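Long-range contact in 16S rRNA (adenine(1408)-N(1))-methyltransferase (Catenulispora acidiphila, PDB 4X1O), which probably methylates N1 of adenine 1408 in 16S ribosomal RNA, with S-adenosyl-L-methionine as methyl donor, a modification linked to aminoglycoside resistance: residues S46-L51 and P70-V75. Residues are numbered along the deposited sequence; the frame is centred on the assembly and turned at random.
Sequences SAERIL and PEWLVV
Arg49 holds CG anti to its own backbone N (chi1 -165°) and stays extended as far as NE, while Trp72 turns its indole beside its own N (chi1 -66°); these settings lay the two side chains alongside each other, pointing the same way. Arg49 CB then sits over one face of the indole, 4.0 Å from the centroid of the five-membered ring, which qualifies as a CH-pi contact. Farther out, Arg49 CD lies above the same face of the indole, offset toward its rim near NE1 and CE2, and the guanidinium continues to a salt bridge with Glu123. At the indole edge, near its plane, Glu48 OE1 lies 3.7 Å from Trp72 NE1, too far for a hydrogen bond. Leu51 CD2 reaches Trp72 CE3 obliquely at 4.1 Å.

On the other side the contacts between the two segments are aliphatic: Leu73 CB packs against Ala47 CB, from the loop preceding the strand, at 3.8 Å and also touches Ile50 CG1. Helix 37-46 packs there through Trp40 and Ala43 on Leu73. Between the two sides, parallel pairing is demonstrated by alternating backbone bonds: Leu73 N to Arg49 O and Leu51 N to Leu73 O, both 2.8 Å, then Val75 N to Leu51 O, the last two nearly straight. Before the regular ladder, Glu48 N donates to Glu71 O over 2.9 Å. Arg49 N, by contrast, is buried without a partner in the model.

Segment axes only 14° apart and helix 60-68 between the strands in sequence identify a beta-alpha-beta unit, with strands 49-54 and 72-78 adjacent in the 3-2-1-4-5-7-6 sheet characteristic of the class I, Rossmann-like methyltransferase fold.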
loop_
_atom_site.group_PDB
_atom_site.type_symbol
_atom_site.label_atom_id
_atom_site.label_comp_id
_atom_site.label_asym_id
_atom_site.label_seq_id
_atom_site.Cartn_x
_atom_site.Cartn_y
_atom_site.Cartn_z
ATOM N N SER A 46 15.830 -14.261 -0.628
ATOM C CA SER A 46 16.282 -14.306 0.762
ATOM C C SER A 46 15.195 -13.982 1.775
ATOM O O SER A 46 15.383 -14.210 2.972
ATOM C CB SER A 46 17.445 -13.328 0.957
ATOM O OG SER A 46 16.974 -11.990 0.907
ATOM N N ALA A 47 14.059 -13.458 1.300
ATOM C CA ALA A 47 13.010 -12.969 2.186
ATOM C C ALA A 47 12.064 -14.071 2.646
ATOM O O ALA A 47 11.750 -14.983 1.889
ATOM C CB ALA A 47 12.204 -11.872 1.500
ATOM N N GLU A 48 11.583 -13.953 3.877
ATOM C CA GLU A 48 10.555 -14.862 4.398
ATOM C C GLU A 48 9.197 -14.495 3.817
ATOM O O GLU A 48 8.341 -15.343 3.588
ATOM C CB GLU A 48 10.499 -14.794 5.923
ATOM C CG GLU A 48 9.835 -15.992 6.585
ATOM C CD GLU A 48 8.376 -15.758 6.912
ATOM O OE1 GLU A 48 8.010 -14.598 7.200
ATOM O OE2 GLU A 48 7.595 -16.736 6.888
ATOM N N ARG A 49 9.019 -13.209 3.572
ATOM C CA ARG A 49 7.764 -12.681 3.044
ATOM C C ARG A 49 8.095 -11.432 2.271
ATOM O O ARG A 49 9.001 -10.694 2.671
ATOM C CB ARG A 49 6.793 -12.366 4.185
ATOM C CG ARG A 49 5.344 -12.154 3.764
ATOM C CD ARG A 49 4.450 -12.052 5.013
ATOM N NE ARG A 49 3.024 -11.950 4.699
ATOM C CZ ARG A 49 2.271 -12.973 4.310
ATOM N NH1 ARG A 49 2.811 -14.176 4.171
ATOM N NH2 ARG A 49 0.977 -12.797 4.044
ATOM N N ILE A 50 7.393 -11.198 1.169
ATOM C CA ILE A 50 7.541 -9.960 0.427
ATOM C C ILE A 50 6.247 -9.182 0.542
ATOM O O ILE A 50 5.185 -9.663 0.142
ATOM C CB ILE A 50 7.863 -10.203 -1.036
ATOM C CG1 ILE A 50 9.207 -10.947 -1.126
ATOM C CG2 ILE A 50 7.903 -8.873 -1.807
ATOM C CD1 ILE A 50 9.435 -11.662 -2.398
ATOM N N LEU A 51 6.346 -7.989 1.110
ATOM C CA LEU A 51 5.186 -7.143 1.330
ATOM C C LEU A 51 5.257 -5.960 0.404
ATOM O O LEU A 51 6.281 -5.273 0.350
ATOM C CB LEU A 51 5.138 -6.675 2.783
ATOM C CG LEU A 51 4.093 -5.636 3.178
ATOM C CD1 LEU A 51 2.700 -6.217 3.057
ATOM C CD2 LEU A 51 4.356 -5.158 4.596
ATOM N N PRO A 70 12.701 -7.668 9.952
ATOM C CA PRO A 70 13.879 -7.684 9.081
ATOM C C PRO A 70 13.913 -8.858 8.108
ATOM O O PRO A 70 14.653 -8.828 7.115
ATOM C CB PRO A 70 15.055 -7.770 10.083
ATOM C CG PRO A 70 14.451 -8.319 11.324
ATOM C CD PRO A 70 13.069 -7.749 11.375
ATOM N N GLU A 71 13.097 -9.872 8.362
ATOM C CA GLU A 71 13.020 -10.993 7.435
ATOM C C GLU A 71 12.038 -10.725 6.278
ATOM O O GLU A 71 11.981 -11.499 5.315
ATOM C CB GLU A 71 12.620 -12.258 8.195
ATOM C CG GLU A 71 11.156 -12.307 8.611
ATOM C CD GLU A 71 10.826 -11.562 9.902
ATOM O OE1 GLU A 71 11.617 -10.717 10.361
ATOM O OE2 GLU A 71 9.747 -11.838 10.471
ATOM N N TRP A 72 11.260 -9.653 6.380
ATOM C CA TRP A 72 10.359 -9.268 5.282
ATOM C C TRP A 72 11.061 -8.340 4.311
ATOM O O TRP A 72 11.780 -7.436 4.728
ATOM C CB TRP A 72 9.100 -8.540 5.770
ATOM C CG TRP A 72 8.158 -9.343 6.604
ATOM C CD1 TRP A 72 8.275 -10.651 6.962
ATOM C CD2 TRP A 72 6.939 -8.868 7.191
ATOM N NE1 TRP A 72 7.200 -11.022 7.745
ATOM C CE2 TRP A 72 6.371 -9.940 7.900
ATOM C CE3 TRP A 72 6.281 -7.633 7.186
ATOM C CZ2 TRP A 72 5.162 -9.820 8.595
ATOM C CZ3 TRP A 72 5.081 -7.512 7.882
ATOM C CH2 TRP A 72 4.542 -8.601 8.577
ATOM N N LEU A 73 10.825 -8.542 3.019
ATOM C CA LEU A 73 11.214 -7.541 2.037
ATOM C C LEU A 73 10.015 -6.603 1.882
ATOM O O LEU A 73 8.946 -7.035 1.469
ATOM C CB LEU A 73 11.588 -8.197 0.713
ATOM C CG LEU A 73 12.157 -7.260 -0.360
ATOM C CD1 LEU A 73 13.459 -6.622 0.109
ATOM C CD2 LEU A 73 12.382 -8.039 -1.651
ATOM N N VAL A 74 10.183 -5.344 2.271
ATOM C CA VAL A 74 9.080 -4.400 2.300
ATOM C C VAL A 74 9.265 -3.460 1.131
ATOM O O VAL A 74 10.242 -2.729 1.074
ATOM C CB VAL A 74 9.035 -3.616 3.626
ATOM C CG1 VAL A 74 7.921 -2.558 3.588
ATOM C CG2 VAL A 74 8.854 -4.575 4.799
ATOM N N VAL A 75 8.336 -3.495 0.190
ATOM C CA VAL A 75 8.471 -2.721 -1.038
ATOM C C VAL A 75 7.411 -1.649 -1.063
ATOM O O VAL A 75 6.238 -1.969 -1.148
ATOM C CB VAL A 75 8.311 -3.613 -2.284
ATOM C CG1 VAL A 75 8.576 -2.824 -3.550
ATOM C CG2 VAL A 75 9.249 -4.808 -2.167
#